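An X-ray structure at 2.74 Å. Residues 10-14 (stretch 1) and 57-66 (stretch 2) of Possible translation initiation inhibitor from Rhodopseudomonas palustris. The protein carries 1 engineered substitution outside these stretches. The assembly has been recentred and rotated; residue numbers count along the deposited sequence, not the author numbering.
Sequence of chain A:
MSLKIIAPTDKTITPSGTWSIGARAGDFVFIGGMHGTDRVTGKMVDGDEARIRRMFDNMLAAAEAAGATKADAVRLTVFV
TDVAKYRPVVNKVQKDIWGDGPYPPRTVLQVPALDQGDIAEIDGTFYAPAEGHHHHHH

Stretch 1, residues 10-14: DKTIT
Stretch 2 (57-66) DNMLAAAEAA

An irregular segment can lie against a helix without a single hydrogen bond between them, provided that the helix offers small side chains and leaves room for the segment's backbone to come close. Residues 10-14 and 57-66 of this possible translation initiation inhibitor illustrate the principle. The contact buries 231 Å², both sides summed, and joins residues at least 45 positions apart in sequence.

Stretch 2 is helical from its start, continuing a helix that begins earlier in the chain, with phi/psi near -60/-45 through most of its length. Its backbone ladder includes A61 N to D57 O at 2.9 Å, A62 N to N58 O at 3.2 Å, A63 N to M59 O at 3.0 Å, E64 N to L60 O at 2.8 Å and A65 N to A61 O at 2.9 Å. A shorter-span bond, A66 N to A63 O at 2.8 Å, follows as the backbone reaches -113/7 at A66. M59 (chi1 179°, t) and A63 direct their CA-to-CB bonds away from stretch 1, whereas A61, E64 and A65 direct theirs toward it.

Stretch 1 has no regular secondary structure. It begins with D10 at phi/psi -82/0 and chi1 75° (p), out of reach of the helix. Its carboxylate instead makes a long salt bridge to its neighbour, D10 OD2 to K11 NZ at 3.9 Å, a local charge pairing that takes no part in the packing.

K11, at -104/-3, meets the helix through its backbone. Its CA-to-CB bond points sideways; with chi1 -82° (m) and chi2 135° (off) the end of the side chain leads away, while K11 O lies 3.3 Å from A61 CB, the closest approach between the stretches. A methyl group is no conventional hydrogen-bond donor, so this is van der Waals packing of a carbonyl against an alanine.

T12 sets the register: its CA is 5.6 Å from the CA of A61. The backbone now extends, at -120/159, and chi1 is -106°, between wells. The hydroxyl lies beside A61, A62 and A65, with T12 OG1 3.7 Å from both A61 O and A62 CA and 4.2 Å from A65 CB. At 3.7 Å T12 OG1 is too far from A61 O for a good hydrogen bond; A61 O accepts from A65 N within the helix.

I13 stays extended at -60/153, with chi1 -83° and chi2 -65°, both m. Although its CB points sideways, the end of the side chain comes nearer the helix, and I13 CG1 reaches N58 CG at 4.0 Å. N58 has chi1 -76° (m), and the pairing is one of aliphatic carbon against the side chain's amide group, without polar exchange. T14, at -117/110 with chi1 -48° (m), is again out of reach. K11 meets A61, T12 touches A61, A62 and A65, and I13 reaches N58, about one turn before A61; from K11 to I13 the segment runs largely across the helix axis, with a slight component against its direction.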

# COMPACT_ATOMS: atom_id res chain seq x y z
N ASP A 10 -11.22 2.15 -24.46
CA ASP A 10 -10.96 1.01 -25.35
C ASP A 10 -9.50 0.55 -25.31
O ASP A 10 -9.12 -0.42 -25.98
CB ASP A 10 -11.52 1.22 -26.78
CG ASP A 10 -10.68 2.20 -27.63
OD1 ASP A 10 -10.91 2.24 -28.86
OD2 ASP A 10 -9.81 2.92 -27.09
N LYS A 11 -8.69 1.23 -24.49
CA LYS A 11 -7.29 0.83 -24.21
C LYS A 11 -7.11 0.16 -22.82
O LYS A 11 -6.04 -0.35 -22.50
CB LYS A 11 -6.33 2.02 -24.40
CG LYS A 11 -5.92 2.27 -25.86
CD LYS A 11 -5.98 3.79 -26.23
CE LYS A 11 -5.72 4.04 -27.73
NZ LYS A 11 -6.72 4.98 -28.37
N THR A 12 -8.20 0.10 -22.07
CA THR A 12 -8.25 -0.13 -20.63
C THR A 12 -9.04 -1.40 -20.27
O THR A 12 -9.81 -1.90 -21.08
CB THR A 12 -8.91 1.11 -19.99
OG1 THR A 12 -7.92 1.89 -19.31
CG2 THR A 12 -10.02 0.76 -19.05
N ILE A 13 -8.79 -1.93 -19.07
CA ILE A 13 -9.57 -3.00 -18.43
C ILE A 13 -11.02 -2.53 -18.26
O ILE A 13 -11.27 -1.34 -18.16
CB ILE A 13 -8.93 -3.40 -17.04
CG1 ILE A 13 -7.79 -4.37 -17.23
CG2 ILE A 13 -9.92 -4.01 -16.05
CD1 ILE A 13 -8.19 -5.70 -17.79
N THR A 14 -11.97 -3.46 -18.23
CA THR A 14 -13.37 -3.11 -17.98
C THR A 14 -13.81 -3.78 -16.70
O THR A 14 -13.93 -5.00 -16.67
CB THR A 14 -14.26 -3.52 -19.16
OG1 THR A 14 -13.65 -3.06 -20.36
CG2 THR A 14 -15.65 -2.90 -19.05
N ASP A 57 1.37 -3.11 -18.71
CA ASP A 57 0.61 -2.43 -19.74
C ASP A 57 -0.83 -2.12 -19.27
O ASP A 57 -1.32 -1.00 -19.46
CB ASP A 57 0.59 -3.24 -21.04
CG ASP A 57 1.96 -3.33 -21.74
OD1 ASP A 57 2.92 -2.56 -21.46
OD2 ASP A 57 2.07 -4.21 -22.64
N ASN A 58 -1.52 -3.08 -18.66
CA ASN A 58 -2.85 -2.77 -18.17
C ASN A 58 -2.83 -1.59 -17.21
O ASN A 58 -3.68 -0.71 -17.30
CB ASN A 58 -3.49 -3.96 -17.47
CG ASN A 58 -3.98 -5.01 -18.42
OD1 ASN A 58 -4.14 -6.16 -18.03
ND2 ASN A 58 -4.24 -4.64 -19.64
N MET A 59 -1.87 -1.60 -16.26
CA MET A 59 -1.77 -0.58 -15.21
C MET A 59 -1.53 0.75 -15.92
O MET A 59 -2.25 1.74 -15.64
CB MET A 59 -0.65 -0.90 -14.18
CG MET A 59 -0.43 0.14 -13.05
SD MET A 59 1.11 0.10 -12.07
CE MET A 59 2.39 0.28 -13.31
N LEU A 60 -0.57 0.77 -16.86
CA LEU A 60 -0.16 2.02 -17.54
C LEU A 60 -1.26 2.63 -18.41
O LEU A 60 -1.33 3.85 -18.54
CB LEU A 60 1.16 1.85 -18.32
CG LEU A 60 2.38 1.74 -17.40
CD1 LEU A 60 3.58 1.20 -18.13
CD2 LEU A 60 2.73 3.07 -16.63
N ALA A 61 -2.12 1.78 -18.96
CA ALA A 61 -3.28 2.21 -19.72
C ALA A 61 -4.29 2.91 -18.81
O ALA A 61 -4.82 3.96 -19.13
CB ALA A 61 -3.91 1.03 -20.43
N ALA A 62 -4.59 2.31 -17.68
CA ALA A 62 -5.47 2.96 -16.75
C ALA A 62 -4.85 4.32 -16.41
O ALA A 62 -5.54 5.33 -16.44
CB ALA A 62 -5.68 2.11 -15.52
N ALA A 63 -3.54 4.35 -16.18
CA ALA A 63 -2.90 5.61 -15.78
C ALA A 63 -3.01 6.66 -16.89
O ALA A 63 -3.43 7.79 -16.65
CB ALA A 63 -1.50 5.39 -15.41
N GLU A 64 -2.66 6.26 -18.10
CA GLU A 64 -2.72 7.12 -19.26
C GLU A 64 -4.15 7.64 -19.55
O GLU A 64 -4.33 8.77 -19.98
CB GLU A 64 -2.06 6.41 -20.45
CG GLU A 64 -1.87 7.26 -21.69
CD GLU A 64 -3.14 7.30 -22.57
OE1 GLU A 64 -3.35 8.35 -23.25
OE2 GLU A 64 -3.92 6.30 -22.58
N ALA A 65 -5.17 6.82 -19.26
CA ALA A 65 -6.57 7.27 -19.32
C ALA A 65 -6.94 8.33 -18.25
O ALA A 65 -8.03 8.93 -18.31
CB ALA A 65 -7.50 6.08 -19.22
N ALA A 66 -6.07 8.56 -17.28
CA ALA A 66 -6.30 9.65 -16.35
C ALA A 66 -5.27 10.74 -16.54
O ALA A 66 -5.21 11.68 -15.75
CB ALA A 66 -6.29 9.15 -14.94